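Local coordinates for protein solute carrier family 15 member 1 (Mus musculus, PDB 5A9D) that probably cotransports protons and small peptides into intestinal cells, here seen as its extracellular domain, which folds into two immunoglobulin-like lobes, at residues D86-K91 against Y129-S134; V168-S173 against E178-E183. All blocks are in the same frame, centred on the assembly; numbering follows the deposited sequence.

Contact 1. Residues D86-K91 against Y129-S134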
ATOM      1  N   ASP A  86      -2.734   5.927   2.654  1.00 37.69           N
ATOM      2  CA  ASP A  86      -1.724   6.587   3.491  1.00 38.18           C
ATOM      3  C   ASP A  86      -1.392   5.831   4.790  1.00 43.82           C
ATOM      4  O   ASP A  86      -0.769   6.406   5.706  1.00 46.06           O
ATOM      5  CB  ASP A  86      -2.156   8.023   3.845  1.00 39.34           C
ATOM      6  CG  ASP A  86      -2.105   9.094   2.777  1.00 50.68           C
ATOM      7  OD1 ASP A  86      -1.795   8.765   1.603  1.00 52.38           O
ATOM      8  OD2 ASP A  86      -2.402  10.255   3.106  1.00 60.60           O
ATOM      9  N   GLY A  87      -1.847   4.596   4.894  1.00 37.32           N
ATOM     10  CA  GLY A  87      -1.561   3.796   6.077  1.00 36.53           C
ATOM     11  C   GLY A  87      -2.573   3.918   7.206  1.00 38.17           C
ATOM     12  O   GLY A  87      -3.694   4.397   7.013  1.00 35.17           O
ATOM     13  N   LEU A  88      -2.196   3.444   8.378  1.00 34.11           N
ATOM     14  CA  LEU A  88      -3.082   3.380   9.523  1.00 34.28           C
ATOM     15  C   LEU A  88      -3.390   4.703  10.174  1.00 40.10           C
ATOM     16  O   LEU A  88      -2.553   5.604  10.168  1.00 40.12           O
ATOM     17  CB  LEU A  88      -2.527   2.401  10.550  1.00 35.17           C
ATOM     18  CG  LEU A  88      -2.358   0.951  10.071  1.00 38.27           C
ATOM     19  CD1 LEU A  88      -1.756   0.128  11.164  1.00 40.53           C
ATOM     20  CD2 LEU A  88      -3.675   0.315   9.735  1.00 38.51           C
ATOM     21  N   ASN A  89      -4.600   4.819  10.734  1.00 38.70           N
ATOM     22  CA  ASN A  89      -5.049   6.001  11.484  1.00 40.58           C
ATOM     23  C   ASN A  89      -4.241   6.195  12.757  1.00 47.11           C
ATOM     24  O   ASN A  89      -4.009   7.332  13.155  1.00 46.47           O
ATOM     25  CB  ASN A  89      -6.516   5.850  11.886  1.00 42.69           C
ATOM     26  CG  ASN A  89      -7.444   6.166  10.771  1.00 46.73           C
ATOM     27  OD1 ASN A  89      -7.018   6.633   9.721  1.00 36.83           O
ATOM     28  ND2 ASN A  89      -8.716   5.860  10.949  1.00 43.41           N
ATOM     29  N   GLN A  90      -3.840   5.087  13.407  1.00 44.60           N
ATOM     30  CA  GLN A  90      -3.084   5.105  14.662  1.00 45.12           C
ATOM     31  C   GLN A  90      -1.771   4.368  14.529  1.00 49.45           C
ATOM     32  O   GLN A  90      -1.694   3.325  13.875  1.00 47.96           O
ATOM     33  CB  GLN A  90      -3.928   4.464  15.785  1.00 47.41           C
ATOM     34  CG  GLN A  90      -4.994   5.384  16.376  1.00 81.12           C
ATOM     35  CD  GLN A  90      -4.444   6.234  17.505  1.00109.08           C
ATOM     36  OE1 GLN A  90      -3.756   7.241  17.285  1.00104.57           O
ATOM     37  NE2 GLN A  90      -4.718   5.834  18.745  1.00101.35           N
ATOM     38  N   LYS A  91      -0.736   4.896  15.165  1.00 48.18           N
ATOM     39  CA  LYS A  91       0.571   4.261  15.195  1.00 48.92           C
ATOM     40  C   LYS A  91       0.472   3.046  16.133  1.00 53.50           C
ATOM     41  O   LYS A  91      -0.041   3.169  17.256  1.00 53.46           O
ATOM     42  CB  LYS A  91       1.654   5.232  15.694  1.00 52.39           C
ATOM     43  CG  LYS A  91       3.072   4.811  15.282  1.00 68.23           C
ATOM     44  CD  LYS A  91       4.103   5.834  15.719  1.00 75.43           C
ATOM     45  CE  LYS A  91       5.378   5.751  14.919  1.00 86.38           C
ATOM     46  NZ  LYS A  91       6.228   6.957  15.112  1.00 97.20           N
ATOM     47  N   TYR A 129      -2.006  -5.065   7.248  1.00 28.33           N
ATOM     48  CA  TYR A 129      -1.972  -5.476   8.646  1.00 27.45           C
ATOM     49  C   TYR A 129      -2.748  -4.435   9.483  1.00 31.99           C
ATOM     50  O   TYR A 129      -2.683  -3.238   9.204  1.00 29.90           O
ATOM     51  CB  TYR A 129      -0.520  -5.483   9.175  1.00 29.77           C
ATOM     52  CG  TYR A 129       0.380  -6.572   8.630  1.00 32.05           C
ATOM     53  CD1 TYR A 129       0.422  -7.828   9.223  1.00 33.48           C
ATOM     54  CD2 TYR A 129       1.234  -6.328   7.551  1.00 33.70           C
ATOM     55  CE1 TYR A 129       1.270  -8.835   8.744  1.00 34.60           C
ATOM     56  CE2 TYR A 129       2.100  -7.319   7.075  1.00 35.05           C
ATOM     57  CZ  TYR A 129       2.103  -8.575   7.671  1.00 42.79           C
ATOM     58  OH  TYR A 129       2.938  -9.573   7.236  1.00 42.28           O
ATOM     59  N   GLN A 130      -3.340  -4.896  10.590  1.00 29.41           N
ATOM     60  CA  GLN A 130      -3.943  -4.088  11.650  1.00 29.79           C
ATOM     61  C   GLN A 130      -3.348  -4.672  12.939  1.00 31.50           C
ATOM     62  O   GLN A 130      -2.924  -5.836  12.937  1.00 30.74           O
ATOM     63  CB  GLN A 130      -5.472  -4.090  11.596  1.00 31.61           C
ATOM     64  CG  GLN A 130      -5.982  -3.360  10.336  1.00 36.35           C
ATOM     65  CD  GLN A 130      -7.457  -3.111  10.370  1.00 41.93           C
ATOM     66  OE1 GLN A 130      -7.926  -2.129  10.903  1.00 42.48           O
ATOM     67  NE2 GLN A 130      -8.217  -3.963   9.745  1.00 36.14           N
ATOM     68  N   PHE A 131      -3.210  -3.851  13.981  1.00 28.64           N
ATOM     69  CA  PHE A 131      -2.483  -4.199  15.193  1.00 31.44           C
ATOM     70  C   PHE A 131      -3.356  -4.352  16.431  1.00 37.81           C
ATOM     71  O   PHE A 131      -4.338  -3.640  16.624  1.00 34.99           O
ATOM     72  CB  PHE A 131      -1.337  -3.187  15.422  1.00 34.79           C
ATOM     73  CG  PHE A 131      -0.299  -3.260  14.307  1.00 36.02           C
ATOM     74  CD1 PHE A 131      -0.535  -2.677  13.073  1.00 35.91           C
ATOM     75  CD2 PHE A 131       0.926  -3.880  14.513  1.00 39.54           C
ATOM     76  CE1 PHE A 131       0.402  -2.784  12.034  1.00 37.58           C
ATOM     77  CE2 PHE A 131       1.879  -3.949  13.488  1.00 41.43           C
ATOM     78  CZ  PHE A 131       1.596  -3.439  12.240  1.00 37.47           C
ATOM     79  N   PHE A 132      -2.992  -5.347  17.254  1.00 36.70           N
ATOM     80  CA  PHE A 132      -3.761  -5.782  18.419  1.00 36.78           C
ATOM     81  C   PHE A 132      -2.874  -6.027  19.600  1.00 42.79           C
ATOM     82  O   PHE A 132      -1.738  -6.481  19.418  1.00 41.87           O
ATOM     83  CB  PHE A 132      -4.505  -7.114  18.092  1.00 37.07           C
ATOM     84  CG  PHE A 132      -5.407  -7.021  16.878  1.00 36.10           C
ATOM     85  CD1 PHE A 132      -4.910  -7.258  15.602  1.00 35.89           C
ATOM     86  CD2 PHE A 132      -6.744  -6.656  17.012  1.00 35.43           C
ATOM     87  CE1 PHE A 132      -5.719  -7.070  14.476  1.00 34.49           C
ATOM     88  CE2 PHE A 132      -7.565  -6.538  15.890  1.00 36.44           C
ATOM     89  CZ  PHE A 132      -7.052  -6.758  14.633  1.00 32.82           C
ATOM     90  N   PRO A 133      -3.388  -5.821  20.847  1.00 43.48           N
ATOM     91  CA  PRO A 133      -2.581  -6.176  22.028  1.00 44.50           C
ATOM     92  C   PRO A 133      -2.390  -7.702  22.084  1.00 49.95           C
ATOM     93  O   PRO A 133      -3.175  -8.443  21.472  1.00 45.60           O
ATOM     94  CB  PRO A 133      -3.442  -5.683  23.198  1.00 48.47           C
ATOM     95  CG  PRO A 133      -4.443  -4.744  22.600  1.00 51.56           C
ATOM     96  CD  PRO A 133      -4.714  -5.302  21.245  1.00 44.53           C
ATOM     97  N   SER A 134      -1.370  -8.184  22.824  1.00 51.93           N
ATOM     98  CA  SER A 134      -1.079  -9.623  22.922  1.00 52.71           C
ATOM     99  C   SER A 134      -2.222 -10.476  23.485  1.00 56.27           C
ATOM    100  O   SER A 134      -3.123  -9.965  24.147  1.00 55.85           O
ATOM    101  CB  SER A 134       0.190  -9.875  23.736  1.00 58.19           C
ATOM    102  OG  SER A 134       0.760  -8.704  24.275  1.00 71.06           O
TER
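L88 and Q130 mark the nearest approach of the two backbones, with 7.8 Å between their CA atoms, too far for beta pairing, so the contact is carried by the side chain of L88, which meets one ring, one side-chain carbon and one backbone carbonyl. L88 stands at the end of strand 80-88. Its CB points toward 129-134, and CG, anti to the carbonyl carbon (chi1 -60°), carries the branch there. L88 CD1 meets the edge of the F131 ring, near the ring plane, at 3.6 Å from F131 CD1. F131 CE1 is almost as close to L88 CD1, at 3.7 Å. The two side chains cross at about a right angle. L88 CD2 lies 3.7 Å from Y129 O, a carbonyl that accepts a hydrogen bond from a bound glycerol. Q130 adds only a looser touch, 4.4 Å from its CG to L88 CD2. The buried area is small, 117 Å². Polar groups are held elsewhere: Y129 OH by D184, Q130 NE2 by V117 O. L88 N and O hydrogen-bond to T189 and N188 of the second subunit. The contact bridges two sheets: strand 80-88 pairs with strand 69-76, and strand 125-132 with strand 97-103.

Contact 2. Residues V168-S173 against E178-E183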
ATOM      1  N   VAL A 168      -4.269 -17.342   6.703  1.00 30.40           N
ATOM      2  CA  VAL A 168      -4.744 -17.759   5.371  1.00 29.56           C
ATOM      3  C   VAL A 168      -6.079 -18.469   5.534  1.00 31.48           C
ATOM      4  O   VAL A 168      -6.149 -19.486   6.199  1.00 32.65           O
ATOM      5  CB  VAL A 168      -3.690 -18.627   4.606  1.00 34.73           C
ATOM      6  CG1 VAL A 168      -4.266 -19.182   3.306  1.00 34.76           C
ATOM      7  CG2 VAL A 168      -2.411 -17.838   4.326  1.00 34.76           C
ATOM      8  N   ILE A 169      -7.125 -17.938   4.900  1.00 28.25           N
ATOM      9  CA  ILE A 169      -8.477 -18.478   4.953  1.00 27.05           C
ATOM     10  C   ILE A 169      -8.666 -19.415   3.785  1.00 33.83           C
ATOM     11  O   ILE A 169      -8.509 -18.979   2.647  1.00 34.07           O
ATOM     12  CB  ILE A 169      -9.492 -17.301   4.905  1.00 28.21           C
ATOM     13  CG1 ILE A 169      -9.228 -16.301   6.080  1.00 28.24           C
ATOM     14  CG2 ILE A 169     -10.967 -17.843   4.863  1.00 26.82           C
ATOM     15  CD1 ILE A 169      -9.989 -14.883   5.877  1.00 30.09           C
ATOM     16  N   ARG A 170      -9.068 -20.674   4.042  1.00 32.55           N
ATOM     17  CA  ARG A 170      -9.332 -21.647   2.968  1.00 33.19           C
ATOM     18  C   ARG A 170     -10.535 -22.510   3.273  1.00 35.93           C
ATOM     19  O   ARG A 170     -11.014 -22.509   4.416  1.00 34.42           O
ATOM     20  CB  ARG A 170      -8.108 -22.548   2.749  1.00 33.38           C
ATOM     21  CG  ARG A 170      -7.667 -23.329   3.991  1.00 38.51           C
ATOM     22  CD  ARG A 170      -6.869 -24.548   3.586  1.00 60.51           C
ATOM     23  NE  ARG A 170      -5.858 -24.886   4.583  1.00 77.97           N
ATOM     24  CZ  ARG A 170      -5.244 -26.062   4.653  1.00 98.79           C
ATOM     25  NH1 ARG A 170      -5.559 -27.036   3.803  1.00 88.84           N
ATOM     26  NH2 ARG A 170      -4.317 -26.280   5.576  1.00 84.87           N
ATOM     27  N   ARG A 171     -10.932 -23.344   2.287  1.00 32.95           N
ATOM     28  CA  ARG A 171     -12.011 -24.318   2.467  1.00 35.18           C
ATOM     29  C   ARG A 171     -11.461 -25.471   3.268  1.00 40.08           C
ATOM     30  O   ARG A 171     -10.379 -25.949   2.954  1.00 40.24           O
ATOM     31  CB  ARG A 171     -12.516 -24.886   1.117  1.00 37.20           C
ATOM     32  CG  ARG A 171     -13.323 -23.959   0.219  1.00 47.78           C
ATOM     33  CD  ARG A 171     -14.546 -23.353   0.875  1.00 57.43           C
ATOM     34  NE  ARG A 171     -15.695 -24.251   0.911  1.00 65.10           N
ATOM     35  CZ  ARG A 171     -16.582 -24.379  -0.072  1.00 76.46           C
ATOM     36  NH1 ARG A 171     -16.425 -23.714  -1.210  1.00 61.66           N
ATOM     37  NH2 ARG A 171     -17.621 -25.191   0.067  1.00 61.93           N
ATOM     38  N   ALA A 172     -12.176 -25.901   4.317  1.00 40.19           N
ATOM     39  CA  ALA A 172     -11.833 -27.094   5.113  1.00 41.66           C
ATOM     40  C   ALA A 172     -12.358 -28.313   4.371  1.00 43.97           C
ATOM     41  O   ALA A 172     -13.235 -28.163   3.524  1.00 42.43           O
ATOM     42  CB  ALA A 172     -12.481 -27.007   6.494  1.00 43.36           C
ATOM     43  N   SER A 173     -11.869 -29.526   4.708  1.00 42.60           N
ATOM     44  CA  SER A 173     -12.312 -30.768   4.061  1.00 45.08           C
ATOM     45  C   SER A 173     -13.844 -30.986   4.112  1.00 51.10           C
ATOM     46  O   SER A 173     -14.409 -31.523   3.164  1.00 50.78           O
ATOM     47  CB  SER A 173     -11.570 -31.978   4.625  1.00 48.25           C
ATOM     48  OG  SER A 173     -11.912 -32.182   5.986  1.00 57.51           O
ATOM     49  N   GLU A 178     -11.651 -22.762   7.382  1.00 39.87           N
ATOM     50  CA  GLU A 178     -10.472 -23.148   8.144  1.00 39.74           C
ATOM     51  C   GLU A 178      -9.465 -22.000   7.970  1.00 38.98           C
ATOM     52  O   GLU A 178      -9.399 -21.388   6.901  1.00 36.59           O
ATOM     53  CB  GLU A 178      -9.924 -24.431   7.502  1.00 42.47           C
ATOM     54  CG  GLU A 178      -8.787 -25.093   8.212  1.00 56.89           C
ATOM     55  CD  GLU A 178      -8.607 -26.501   7.703  1.00 65.05           C
ATOM     56  OE1 GLU A 178      -7.970 -26.665   6.640  1.00 48.82           O
ATOM     57  OE2 GLU A 178      -9.144 -27.434   8.341  1.00 83.33           O
ATOM     58  N   VAL A 179      -8.653 -21.748   8.991  1.00 34.35           N
ATOM     59  CA  VAL A 179      -7.631 -20.721   8.962  1.00 33.69           C
ATOM     60  C   VAL A 179      -6.252 -21.309   9.323  1.00 38.16           C
ATOM     61  O   VAL A 179      -6.108 -21.928  10.371  1.00 37.67           O
ATOM     62  CB  VAL A 179      -8.012 -19.504   9.862  1.00 38.77           C
ATOM     63  CG1 VAL A 179      -6.977 -18.388   9.735  1.00 38.72           C
ATOM     64  CG2 VAL A 179      -9.407 -18.968   9.521  1.00 38.04           C
ATOM     65  N   LYS A 180      -5.238 -21.071   8.474  1.00 34.35           N
ATOM     66  CA  LYS A 180      -3.865 -21.476   8.751  1.00 35.85           C
ATOM     67  C   LYS A 180      -3.051 -20.228   9.103  1.00 39.12           C
ATOM     68  O   LYS A 180      -3.066 -19.247   8.362  1.00 36.58           O
ATOM     69  CB  LYS A 180      -3.245 -22.254   7.568  1.00 39.36           C
ATOM     70  CG  LYS A 180      -1.874 -22.848   7.937  1.00 60.26           C
ATOM     71  CD  LYS A 180      -1.514 -24.088   7.133  1.00 59.32           C
ATOM     72  CE  LYS A 180      -0.138 -24.603   7.477  1.00 47.62           C
ATOM     73  NZ  LYS A 180       0.241 -25.722   6.589  1.00 52.98           N
ATOM     74  N   GLU A 181      -2.348 -20.258  10.219  1.00 37.52           N
ATOM     75  CA  GLU A 181      -1.555 -19.112  10.690  1.00 39.17           C
ATOM     76  C   GLU A 181      -0.091 -19.225  10.283  1.00 42.81           C
ATOM     77  O   GLU A 181       0.521 -20.277  10.442  1.00 42.81           O
ATOM     78  CB  GLU A 181      -1.617 -19.007  12.231  1.00 42.04           C
ATOM     79  CG  GLU A 181      -3.025 -18.974  12.779  1.00 53.19           C
ATOM     80  CD  GLU A 181      -3.115 -18.849  14.279  1.00 77.23           C
ATOM     81  OE1 GLU A 181      -2.081 -18.535  14.911  1.00 73.30           O
ATOM     82  OE2 GLU A 181      -4.217 -19.093  14.823  1.00 78.22           O
ATOM     83  N   PHE A 182       0.484 -18.119   9.837  1.00 39.07           N
ATOM     84  CA  PHE A 182       1.897 -18.083   9.459  1.00 38.70           C
ATOM     85  C   PHE A 182       2.530 -16.920  10.181  1.00 43.49           C
ATOM     86  O   PHE A 182       1.952 -15.836  10.222  1.00 42.88           O
ATOM     87  CB  PHE A 182       2.040 -17.887   7.930  1.00 38.26           C
ATOM     88  CG  PHE A 182       1.536 -19.052   7.117  1.00 36.98           C
ATOM     89  CD1 PHE A 182       2.370 -20.122   6.816  1.00 37.58           C
ATOM     90  CD2 PHE A 182       0.226 -19.082   6.652  1.00 35.81           C
ATOM     91  CE1 PHE A 182       1.892 -21.211   6.084  1.00 37.60           C
ATOM     92  CE2 PHE A 182      -0.251 -20.187   5.935  1.00 36.75           C
ATOM     93  CZ  PHE A 182       0.586 -21.243   5.651  1.00 34.38           C
ATOM     94  N   GLU A 183       3.704 -17.106  10.742  1.00 42.12           N
ATOM     95  CA  GLU A 183       4.352 -15.971  11.367  1.00 42.91           C
ATOM     96  C   GLU A 183       5.150 -15.263  10.287  1.00 46.93           C
ATOM     97  O   GLU A 183       5.747 -15.914   9.432  1.00 46.02           O
ATOM     98  CB  GLU A 183       5.290 -16.406  12.506  1.00 47.41           C
ATOM     99  CG  GLU A 183       5.577 -15.241  13.461  1.00 62.24           C
ATOM    100  CD  GLU A 183       6.363 -15.528  14.730  1.00 90.14           C
ATOM    101  OE1 GLU A 183       6.168 -16.607  15.339  1.00 74.21           O
ATOM    102  OE2 GLU A 183       7.153 -14.647  15.137  1.00 87.68           O
TER
HETATM  103  O   HOH W   1      -1.958 -27.810   6.783  1.00 58.83           O
HETATM  104  O   HOH W   2      -9.470 -29.507   6.260  1.00 53.37           O
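R170 and E178 face each other as a hydrogen-bonded antiparallel pair and also join their charged ends. R170 N gives a nearly straight bond to E178 O (3.0 Å, 176°). The return bond, from E178 N to R170 O, is more bent, at 142°. V168 and K180 form the next hydrogen-bonded pair, with V168 N 2.8 Å from K180 O and K180 N 2.9 Å from V168 O. Between these two pairs I169 and V179 make a non-hydrogen-bonded pair, and V179 CA sends a CA-H...O contact to V168 O.

The side chains of R170 and E178 lie side by side on the face shared with V168 and K180. E178 OE1 sits over the centre of the R170 guanidinium, 3.4 Å from R170 NE. The guanidinium and carboxylate planes are 77° apart. No N-H points at the oxygen, so this salt bridge rests on charge alone. One water accepts from K180 NZ and, weakly, from R170 NH2. Another accepts from S173 N and donates to E178 OE2.

A172 CB packs on E178 CB at 3.8 Å. V168 CG2, anti to the carbonyl carbon, reaches F182 CE2 at 3.6 Å. On the other face of this beta hairpin I169 and V179 touch loosely and pack against I141 of strand 138-142.

M31 of the second subunit lies against V168 and R170, and its O accepts a hydrogen bond from K180 NZ. The carboxylate of E178 probably offsets part of the positive charge of R170. The like charges of R170 NH2 and K180 NZ, 4.7 Å apart, share a water.

Contact 1 comes first along the chain and closes before contact 2 opens. Their centres lie 22 Å apart, their nearest atoms about 7 Å, and they do not touch. Both reach the sheet ordered 125-132, 97-103, 164-171, 177-184. Contact 1 uses one outermost strand of it, 125-132, and contact 2 the hairpin ending in the other, 177-184. Contact 1 is one link between the lobes, since strand 80-88 belongs to the sheet of the first half of the chain. Contact 2 lies within the second immunoglobulin-like lobe. Both also meet the second subunit, so in this crystal assembly the chain partner borders the lobe junction and the hairpin alike.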